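Local coordinates for amine oxidase (Emericella nidulans, PDB 3PGB), which catalyses the oxidation of amines, using a copper ion and a topaquinone cofactor formed from a tyrosine of its own chain, at the interface of chains A and B. Coordinates in Å, arbitrary orientation; residue numbers count along the deposited sequence, not the author numbering. Chains: chain A/B, Putative uncharacterized protein.

Contact 1: the interface of chains A and B. Residues chain A 322-323, 325-327; chain B 337, 735.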
ATOM      1  N   GLN A 322     -17.029  -1.448  23.981  1.00 17.98           N
ATOM      2  CA  GLN A 322     -15.845  -0.749  24.483  1.00 17.79           C
ATOM      3  C   GLN A 322     -15.404   0.483  23.687  1.00 17.80           C
ATOM      4  O   GLN A 322     -14.349   1.035  23.967  1.00 17.63           O
ATOM      5  CB  GLN A 322     -14.658  -1.716  24.626  1.00 17.62           C
ATOM      6  CG  GLN A 322     -14.972  -2.997  25.374  1.00 17.13           C
ATOM      7  CD  GLN A 322     -13.723  -3.764  25.746  1.00 16.29           C
ATOM      8  OE1 GLN A 322     -12.959  -3.331  26.598  1.00 16.51           O
ATOM      9  NE2 GLN A 322     -13.510  -4.907  25.109  1.00 15.52           N
ATOM     10  N   ASP A 323     -16.202   0.943  22.730  1.00 18.25           N
ATOM     11  CA  ASP A 323     -15.741   2.018  21.845  1.00 18.52           C
ATOM     12  C   ASP A 323     -15.728   3.380  22.534  1.00 18.97           C
ATOM     13  O   ASP A 323     -15.012   4.279  22.095  1.00 19.09           O
ATOM     14  CB  ASP A 323     -16.564   2.077  20.550  1.00 18.55           C
ATOM     15  CG  ASP A 323     -15.868   2.875  19.445  1.00 18.56           C
ATOM     16  OD1 ASP A 323     -14.648   2.697  19.242  1.00 19.47           O
ATOM     17  OD2 ASP A 323     -16.540   3.681  18.776  1.00 18.21           O
ATOM     18  N   LYS A 325     -14.441   3.944  25.383  1.00 20.38           N
ATOM     19  CA  LYS A 325     -13.118   4.090  25.989  1.00 20.47           C
ATOM     20  C   LYS A 325     -12.169   4.771  25.009  1.00 20.45           C
ATOM     21  O   LYS A 325     -12.372   4.715  23.796  1.00 20.33           O
ATOM     22  CB  LYS A 325     -12.535   2.731  26.361  1.00 20.75           C
ATOM     23  CG  LYS A 325     -13.208   2.018  27.527  1.00 20.97           C
ATOM     24  CD  LYS A 325     -12.708   0.572  27.585  1.00 21.25           C
ATOM     25  CE  LYS A 325     -13.149  -0.162  28.836  1.00 21.39           C
ATOM     26  NZ  LYS A 325     -12.631  -1.566  28.839  1.00 20.89           N
ATOM     27  N   GLN A 326     -11.135   5.416  25.541  1.00 20.56           N
ATOM     28  CA  GLN A 326     -10.118   6.071  24.706  1.00 20.74           C
ATOM     29  C   GLN A 326      -9.332   5.074  23.840  1.00 20.15           C
ATOM     30  O   GLN A 326      -8.744   4.121  24.360  1.00 19.76           O
ATOM     31  CB  GLN A 326      -9.130   6.878  25.561  1.00 20.98           C
ATOM     32  CG  GLN A 326      -9.166   8.391  25.336  1.00 23.02           C
ATOM     33  CD  GLN A 326      -8.139   8.879  24.309  1.00 25.41           C
ATOM     34  OE1 GLN A 326      -8.248   8.605  23.101  1.00 26.45           O
ATOM     35  NE2 GLN A 326      -7.138   9.616  24.792  1.00 26.20           N
ATOM     36  N   PRO A 327      -9.316   5.294  22.516  1.00 19.57           N
ATOM     37  CA  PRO A 327      -8.419   4.508  21.690  1.00 19.53           C
ATOM     38  C   PRO A 327      -6.967   4.923  21.908  1.00 19.51           C
ATOM     39  O   PRO A 327      -6.714   5.981  22.487  1.00 19.41           O
ATOM     40  CB  PRO A 327      -8.861   4.852  20.271  1.00 19.51           C
ATOM     41  CG  PRO A 327      -9.476   6.195  20.387  1.00 19.26           C
ATOM     42  CD  PRO A 327     -10.148   6.201  21.708  1.00 19.48           C
TER
ATOM     43  N   ARG B 337      -9.085  -2.372  24.249  1.00 15.53           N
ATOM     44  CA  ARG B 337     -10.527  -2.287  23.958  1.00 15.33           C
ATOM     45  C   ARG B 337     -11.038  -3.492  23.160  1.00 14.95           C
ATOM     46  O   ARG B 337     -11.812  -3.351  22.218  1.00 15.23           O
ATOM     47  CB  ARG B 337     -10.846  -0.993  23.216  1.00 15.32           C
ATOM     48  CG  ARG B 337     -10.521   0.273  24.002  1.00 15.66           C
ATOM     49  CD  ARG B 337     -11.063   1.506  23.286  1.00 15.86           C
ATOM     50  NE  ARG B 337     -10.718   1.466  21.869  1.00 15.63           N
ATOM     51  CZ  ARG B 337     -11.376   2.082  20.893  1.00 15.19           C
ATOM     52  NH1 ARG B 337     -12.443   2.832  21.136  1.00 14.53           N
ATOM     53  NH2 ARG B 337     -10.951   1.936  19.647  1.00 16.12           N
ATOM     54  N   ASN B 735     -15.893   7.702  18.182  1.00 16.53           N
ATOM     55  CA  ASN B 735     -14.604   8.390  18.073  1.00 16.69           C
ATOM     56  C   ASN B 735     -14.486   9.229  16.795  1.00 17.08           C
ATOM     57  O   ASN B 735     -13.576   9.062  15.986  1.00 16.79           O
ATOM     58  CB  ASN B 735     -13.469   7.382  18.222  1.00 16.43           C
ATOM     59  CG  ASN B 735     -13.498   6.697  19.575  1.00 15.86           C
ATOM     60  OD1 ASN B 735     -13.994   5.581  19.704  1.00 15.10           O
ATOM     61  ND2 ASN B 735     -13.016   7.390  20.600  1.00 14.14           N
TER
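B:Arg337 pushes its side chain between two limbs of one loop of chain A, with A:Gln322 and A:Asp323 on one limb and A:Lys325 to A:Pro327 on the other. CB starts beside the backbone and CB of A:Gln322, and CG then passes the CB of A:Lys325. CD is wedged more closely: it lies 3.4 Å from the carbonyl O of A:Gln322 and 3.6 Å from CB of A:Lys325. A bend at chi3 (-47°) turns the guanidinium away from the run of the methylenes. NE of B:Arg337 passes CA of A:Pro327, 3.8 Å away. Farther out, CB of A:Pro327 sits over one guanidinium face, toward its rim, 3.6 Å from NH2 of B:Arg337. NH1 of B:Arg337 makes a salt bridge and hydrogen bond of 2.9 Å to OD1 of A:Asp323, met from above the carboxylate plane (39° out of it). NH1 also has a weak bond to the carbonyl O of A:Lys325. The side chain of B:Asn735 runs against those of A:Asp323 and A:Pro327, its ND2 3.3 Å from CD of A:Pro327. As modelled, OD1 of B:Asn735 clashes with O of A:Asp323, so the flip of this amide is doubtful. Within chain A, NZ of A:Lys325 bonds to OE1 of A:Gln322 and ties the limbs together. Everything here is loop: the chain A segment leads into strand 329-331, while B:Arg337 and B:Asn735 just precede strands 339-341 and 736-742.

Contact 2: the interface of chains A and B. Residues chain A 337, 424, 449-450, 471; chain B 326-328.
B:Pro328 and B:Pro327, the two residues with most surface buried here, lay consecutive rings against chain A. The B:Pro328 ring sits in the corner made by A:Tyr424 and A:Glu449 and crosses both side chains at about a right angle. Its CB meets the phenol oxygen OH of A:Tyr424 at 3.5 Å. CG is 3.7 Å from CB of A:Glu449, and CD leans on that residue's carboxylate OE1 at 3.5 Å. B:Pro327 turns to the other side, where its CB rests 3.6 Å from the CG2 methyl of A:Val471. That branch points away from the carbonyl carbon of A:Val471 because CG1 takes the position opposite the backbone N (chi1 -177°).

A:Glu449, next in buried surface, is held by its own chain. A:Arg337 grips its carboxylate side-on with two nitrogens. NE gives a nearly straight bond of 2.7 Å to OE1, in the guanidinium plane and on the syn lone pair. NH2 reaches OE2 at 2.7 Å, more tilted, and completes a salt bridge. The phenol OH of A:Tyr424 donates to the backbone O of A:Glu449 at 2.6 Å, which fixes the ring end facing B:Pro328. Pairing the charges within chain A may ease the packing of proline carbons against them. Copper amine oxidases are homodimers, and this patch probably helps seat the proline loop of one subunit against strands 446-451 and 471-479 and the neighbouring loops of the other.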
ATOM      1  N   ARG A 337      11.379  16.292  16.771  1.00 15.53           N
ATOM      2  CA  ARG A 337      12.787  15.999  16.448  1.00 15.33           C
ATOM      3  C   ARG A 337      13.175  16.454  15.037  1.00 14.95           C
ATOM      4  O   ARG A 337      13.855  15.744  14.303  1.00 15.23           O
ATOM      5  CB  ARG A 337      13.074  14.510  16.617  1.00 15.32           C
ATOM      6  CG  ARG A 337      12.872  13.993  18.038  1.00 15.66           C
ATOM      7  CD  ARG A 337      13.381  12.561  18.167  1.00 15.86           C
ATOM      8  NE  ARG A 337      12.895  11.745  17.060  1.00 15.63           N
ATOM      9  CZ  ARG A 337      13.473  10.641  16.599  1.00 15.19           C
ATOM     10  NH1 ARG A 337      14.584  10.157  17.138  1.00 14.53           N
ATOM     11  NH2 ARG A 337      12.921  10.015  15.571  1.00 16.12           N
ATOM     12  N   TYR A 424       0.413  16.344  18.548  1.00 18.84           N
ATOM     13  CA  TYR A 424       1.725  16.968  18.778  1.00 19.16           C
ATOM     14  C   TYR A 424       2.377  17.528  17.505  1.00 19.43           C
ATOM     15  O   TYR A 424       3.477  18.087  17.568  1.00 19.48           O
ATOM     16  CB  TYR A 424       2.683  15.968  19.432  1.00 19.20           C
ATOM     17  CG  TYR A 424       2.910  14.726  18.601  1.00 19.64           C
ATOM     18  CD1 TYR A 424       3.908  14.682  17.637  1.00 20.11           C
ATOM     19  CD2 TYR A 424       2.107  13.599  18.768  1.00 20.55           C
ATOM     20  CE1 TYR A 424       4.108  13.545  16.871  1.00 20.62           C
ATOM     21  CE2 TYR A 424       2.298  12.457  18.002  1.00 20.22           C
ATOM     22  CZ  TYR A 424       3.296  12.439  17.059  1.00 20.30           C
ATOM     23  OH  TYR A 424       3.495  11.317  16.299  1.00 20.98           O
ATOM     24  N   GLU A 449       6.518  13.611  13.137  1.00 13.95           N
ATOM     25  CA  GLU A 449       7.074  12.268  13.177  1.00 14.00           C
ATOM     26  C   GLU A 449       5.981  11.267  13.552  1.00 14.04           C
ATOM     27  O   GLU A 449       5.005  11.611  14.223  1.00 13.97           O
ATOM     28  CB  GLU A 449       8.211  12.182  14.188  1.00 13.94           C
ATOM     29  CG  GLU A 449       9.517  12.756  13.708  1.00 13.93           C
ATOM     30  CD  GLU A 449      10.672  12.265  14.550  1.00 14.11           C
ATOM     31  OE1 GLU A 449      10.544  12.307  15.790  1.00 14.73           O
ATOM     32  OE2 GLU A 449      11.693  11.820  13.984  1.00 12.59           O
ATOM     33  N   PHE A 450       6.152  10.026  13.121  1.00 14.20           N
ATOM     34  CA  PHE A 450       5.195   8.977  13.440  1.00 14.58           C
ATOM     35  C   PHE A 450       5.926   7.653  13.525  1.00 14.73           C
ATOM     36  O   PHE A 450       6.638   7.276  12.601  1.00 14.95           O
ATOM     37  CB  PHE A 450       4.093   8.920  12.375  1.00 14.56           C
ATOM     38  CG  PHE A 450       2.895   8.116  12.785  1.00 14.20           C
ATOM     39  CD1 PHE A 450       1.820   8.723  13.422  1.00 13.74           C
ATOM     40  CD2 PHE A 450       2.842   6.751  12.536  1.00 14.14           C
ATOM     41  CE1 PHE A 450       0.713   7.981  13.805  1.00 13.60           C
ATOM     42  CE2 PHE A 450       1.734   6.000  12.918  1.00 13.19           C
ATOM     43  CZ  PHE A 450       0.670   6.615  13.548  1.00 13.12           C
ATOM     44  N   VAL A 471      10.643   5.035  12.391  1.00 15.60           N
ATOM     45  CA  VAL A 471      10.193   6.388  12.678  1.00 15.48           C
ATOM     46  C   VAL A 471      10.354   7.233  11.419  1.00 15.32           C
ATOM     47  O   VAL A 471      11.461   7.338  10.880  1.00 15.45           O
ATOM     48  CB  VAL A 471      10.981   7.012  13.842  1.00 15.47           C
ATOM     49  CG1 VAL A 471      10.434   8.397  14.162  1.00 15.58           C
ATOM     50  CG2 VAL A 471      10.910   6.113  15.067  1.00 14.99           C
TER
ATOM     51  N   GLN B 326      13.811  10.823  22.311  1.00 20.56           N
ATOM     52  CA  GLN B 326      12.739   9.830  22.152  1.00 20.74           C
ATOM     53  C   GLN B 326      11.837  10.123  20.942  1.00 20.15           C
ATOM     54  O   GLN B 326      11.272  11.215  20.833  1.00 19.76           O
ATOM     55  CB  GLN B 326      11.869   9.742  23.415  1.00 20.98           C
ATOM     56  CG  GLN B 326      11.934   8.403  24.152  1.00 23.02           C
ATOM     57  CD  GLN B 326      10.827   7.427  23.741  1.00 25.41           C
ATOM     58  OE1 GLN B 326      10.805   6.907  22.612  1.00 26.45           O
ATOM     59  NE2 GLN B 326       9.904   7.168  24.669  1.00 26.20           N
ATOM     60  N   PRO B 327      11.696   9.145  20.033  1.00 19.57           N
ATOM     61  CA  PRO B 327      10.694   9.299  18.995  1.00 19.53           C
ATOM     62  C   PRO B 327       9.287   9.151  19.564  1.00 19.51           C
ATOM     63  O   PRO B 327       9.129   8.671  20.688  1.00 19.41           O
ATOM     64  CB  PRO B 327      11.004   8.149  18.041  1.00 19.51           C
ATOM     65  CG  PRO B 327      11.672   7.133  18.886  1.00 19.26           C
ATOM     66  CD  PRO B 327      12.473   7.907  19.863  1.00 19.48           C
ATOM     67  N   PRO B 328       8.264   9.558  18.795  1.00 19.61           N
ATOM     68  CA  PRO B 328       6.898   9.379  19.250  1.00 19.61           C
ATOM     69  C   PRO B 328       6.621   7.942  19.648  1.00 19.56           C
ATOM     70  O   PRO B 328       7.258   7.016  19.132  1.00 19.45           O
ATOM     71  CB  PRO B 328       6.065   9.762  18.025  1.00 19.61           C
ATOM     72  CG  PRO B 328       6.897  10.722  17.310  1.00 19.62           C
ATOM     73  CD  PRO B 328       8.310  10.243  17.492  1.00 19.79           C
TER

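Contact 3: the interface of chains A and B. Residues chain A 554, 576, 578, 612, 723; chain B 517, 519-521.
B:Gly520, with phi 151° and psi -171°, runs extended from the 3-10 turn 517-519 to B:Tyr521, and its bare CA lets the CD1 methyl of A:Leu576 come within 3.5 Å. In copper amine oxidases, hairpin arms reach from one subunit over the other; strands 548-562 and 570-580 of chain A, which carry A:Val554, A:Leu576 and A:Arg578, probably form such an arm. B:Tyr521 is received by these strands together with the loop residues A:Glu612 and A:Asn723. Its ring lies under the amide of A:Asn723, which stands nearly upright on it, with ND2 above the ring centre and 3.6 Å from CG. The ring turns its CD1-CE1 edge onto one face of the A:Arg578 guanidinium, toward the rim and nearly perpendicular to it, with CD1 3.6 Å from NH2. A bend at chi2 (66°) folds A:Glu612 so that its carboxylate, oblique to the ring, meets CD1 on the same edge. At the far end, the phenol OH sits against both methyls of A:Val554, 3.5 Å from CG1. A:Glu612 holds A:Arg578 in place by a salt bridge, 2.7 Å from OE2 to NH1, through the syn lone pair. Elsewhere on the guanidinium, NE meets a water at 2.7 Å, and this water in turn bonds to the backbone O of B:Gln517 at 2.6 Å.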
ATOM      1  N   VAL A 554      14.601  -1.933 -15.359  1.00 15.64           N
ATOM      2  CA  VAL A 554      15.170  -3.197 -14.959  1.00 15.85           C
ATOM      3  C   VAL A 554      14.004  -4.121 -14.758  1.00 16.49           C
ATOM      4  O   VAL A 554      13.159  -3.889 -13.890  1.00 16.61           O
ATOM      5  CB  VAL A 554      15.973  -3.096 -13.667  1.00 15.88           C
ATOM      6  CG1 VAL A 554      16.480  -4.477 -13.251  1.00 15.50           C
ATOM      7  CG2 VAL A 554      17.122  -2.132 -13.853  1.00 15.95           C
ATOM      8  N   LEU A 576      17.374 -10.817 -15.522  1.00 21.39           N
ATOM      9  CA  LEU A 576      17.181  -9.374 -15.559  1.00 21.26           C
ATOM     10  C   LEU A 576      17.229  -8.922 -17.007  1.00 21.26           C
ATOM     11  O   LEU A 576      18.083  -9.373 -17.768  1.00 21.30           O
ATOM     12  CB  LEU A 576      18.267  -8.633 -14.770  1.00 21.21           C
ATOM     13  CG  LEU A 576      18.204  -8.623 -13.244  1.00 20.68           C
ATOM     14  CD1 LEU A 576      19.251  -7.665 -12.693  1.00 19.51           C
ATOM     15  CD2 LEU A 576      16.816  -8.236 -12.753  1.00 20.50           C
ATOM     16  N   ARG A 578      17.701  -5.379 -18.971  1.00 21.69           N
ATOM     17  CA  ARG A 578      18.037  -3.968 -18.780  1.00 21.98           C
ATOM     18  C   ARG A 578      18.015  -3.162 -20.067  1.00 22.05           C
ATOM     19  O   ARG A 578      18.513  -3.609 -21.097  1.00 22.20           O
ATOM     20  CB  ARG A 578      19.407  -3.831 -18.144  1.00 21.94           C
ATOM     21  CG  ARG A 578      19.538  -4.607 -16.870  1.00 22.56           C
ATOM     22  CD  ARG A 578      20.479  -3.925 -15.926  1.00 23.78           C
ATOM     23  NE  ARG A 578      21.162  -4.881 -15.076  1.00 25.29           N
ATOM     24  CZ  ARG A 578      22.110  -4.553 -14.211  1.00 27.30           C
ATOM     25  NH1 ARG A 578      22.476  -3.276 -14.067  1.00 27.75           N
ATOM     26  NH2 ARG A 578      22.690  -5.503 -13.484  1.00 27.83           N
ATOM     27  N   GLU A 612      27.909   0.249 -11.249  1.00 20.60           N
ATOM     28  CA  GLU A 612      26.467   0.281 -11.293  1.00 20.46           C
ATOM     29  C   GLU A 612      25.978   1.735 -11.158  1.00 20.01           C
ATOM     30  O   GLU A 612      26.326   2.423 -10.196  1.00 19.94           O
ATOM     31  CB  GLU A 612      25.930  -0.616 -10.177  1.00 20.55           C
ATOM     32  CG  GLU A 612      24.476  -0.969 -10.279  1.00 20.61           C
ATOM     33  CD  GLU A 612      24.142  -1.835 -11.473  1.00 21.06           C
ATOM     34  OE1 GLU A 612      24.816  -2.864 -11.689  1.00 20.33           O
ATOM     35  OE2 GLU A 612      23.173  -1.495 -12.188  1.00 22.63           O
ATOM     36  N   ASN A 723      21.054   1.277  -5.553  1.00 15.15           N
ATOM     37  CA  ASN A 723      22.510   1.291  -5.710  1.00 15.08           C
ATOM     38  C   ASN A 723      23.136   2.670  -5.497  1.00 15.06           C
ATOM     39  O   ASN A 723      24.128   3.012  -6.131  1.00 14.76           O
ATOM     40  CB  ASN A 723      22.898   0.739  -7.081  1.00 15.13           C
ATOM     41  CG  ASN A 723      22.576  -0.721  -7.227  1.00 14.61           C
ATOM     42  OD1 ASN A 723      22.823  -1.516  -6.323  1.00 14.40           O
ATOM     43  ND2 ASN A 723      22.022  -1.090  -8.375  1.00 14.73           N
TER
ATOM     44  N   GLN B 517      26.112 -11.189 -14.160  1.00 17.32           N
ATOM     45  CA  GLN B 517      25.624  -9.881 -14.590  1.00 17.59           C
ATOM     46  C   GLN B 517      24.155  -9.868 -14.987  1.00 17.33           C
ATOM     47  O   GLN B 517      23.491  -8.844 -14.837  1.00 17.53           O
ATOM     48  CB  GLN B 517      26.429  -9.369 -15.790  1.00 17.89           C
ATOM     49  CG  GLN B 517      27.864  -8.977 -15.478  1.00 19.76           C
ATOM     50  CD  GLN B 517      28.844 -10.121 -15.677  1.00 21.58           C
ATOM     51  OE1 GLN B 517      28.459 -11.292 -15.656  1.00 21.66           O
ATOM     52  NE2 GLN B 517      30.115  -9.781 -15.886  1.00 22.65           N
ATOM     53  N   PHE B 519      21.700 -11.634 -13.757  1.00 16.27           N
ATOM     54  CA  PHE B 519      20.835 -12.135 -12.697  1.00 16.10           C
ATOM     55  C   PHE B 519      20.955 -11.329 -11.406  1.00 16.27           C
ATOM     56  O   PHE B 519      20.724 -11.862 -10.319  1.00 16.47           O
ATOM     57  CB  PHE B 519      21.159 -13.604 -12.420  1.00 15.89           C
ATOM     58  CG  PHE B 519      21.056 -14.487 -13.627  1.00 15.25           C
ATOM     59  CD1 PHE B 519      19.891 -15.196 -13.890  1.00 15.36           C
ATOM     60  CD2 PHE B 519      22.123 -14.617 -14.495  1.00 14.23           C
ATOM     61  CE1 PHE B 519      19.795 -16.020 -15.007  1.00 15.15           C
ATOM     62  CE2 PHE B 519      22.035 -15.428 -15.609  1.00 14.62           C
ATOM     63  CZ  PHE B 519      20.868 -16.136 -15.866  1.00 14.70           C
ATOM     64  N   GLY B 520      21.305 -10.050 -11.522  1.00 16.42           N
ATOM     65  CA  GLY B 520      21.378  -9.166 -10.358  1.00 16.48           C
ATOM     66  C   GLY B 520      22.387  -8.039 -10.488  1.00 16.61           C
ATOM     67  O   GLY B 520      22.953  -7.807 -11.565  1.00 16.67           O
ATOM     68  N   TYR B 521      22.598  -7.339  -9.375  1.00 16.64           N
ATOM     69  CA  TYR B 521      23.606  -6.296  -9.276  1.00 16.67           C
ATOM     70  C   TYR B 521      24.779  -6.776  -8.446  1.00 16.81           C
ATOM     71  O   TYR B 521      24.618  -7.580  -7.532  1.00 16.91           O
ATOM     72  CB  TYR B 521      23.046  -5.065  -8.571  1.00 16.76           C
ATOM     73  CG  TYR B 521      21.705  -4.594  -9.063  1.00 16.94           C
ATOM     74  CD1 TYR B 521      21.550  -4.105 -10.349  1.00 17.61           C
ATOM     75  CD2 TYR B 521      20.600  -4.602  -8.227  1.00 17.99           C
ATOM     76  CE1 TYR B 521      20.327  -3.653 -10.799  1.00 18.25           C
ATOM     77  CE2 TYR B 521      19.374  -4.150  -8.666  1.00 18.99           C
ATOM     78  CZ  TYR B 521      19.248  -3.677  -9.954  1.00 18.92           C
ATOM     79  OH  TYR B 521      18.031  -3.237 -10.396  1.00 21.23           O
TER
HETATM   80  O   HOH W   1      21.742  -7.325 -16.039  1.00 45.87           O

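Contacts 1 and 2 lie about 23 Å apart, centre to centre of their C-alpha atoms, and use the same pieces with the chains exchanged: residues 326 and 327 of one subunit against Arg337 of the other. The two-fold thus sets the loop before strand 329-331 across the partner in both directions. Contact 3, where the probable arm takes hold, shares no residue with them; its centre lies about 50 Å from that of contact 1 and 36 Å from that of contact 2. Together they clasp the dimer at well-separated places. All three centres are 32 to 40 Å from A:Asp403, the predicted catalytic base, suggesting a role in assembly.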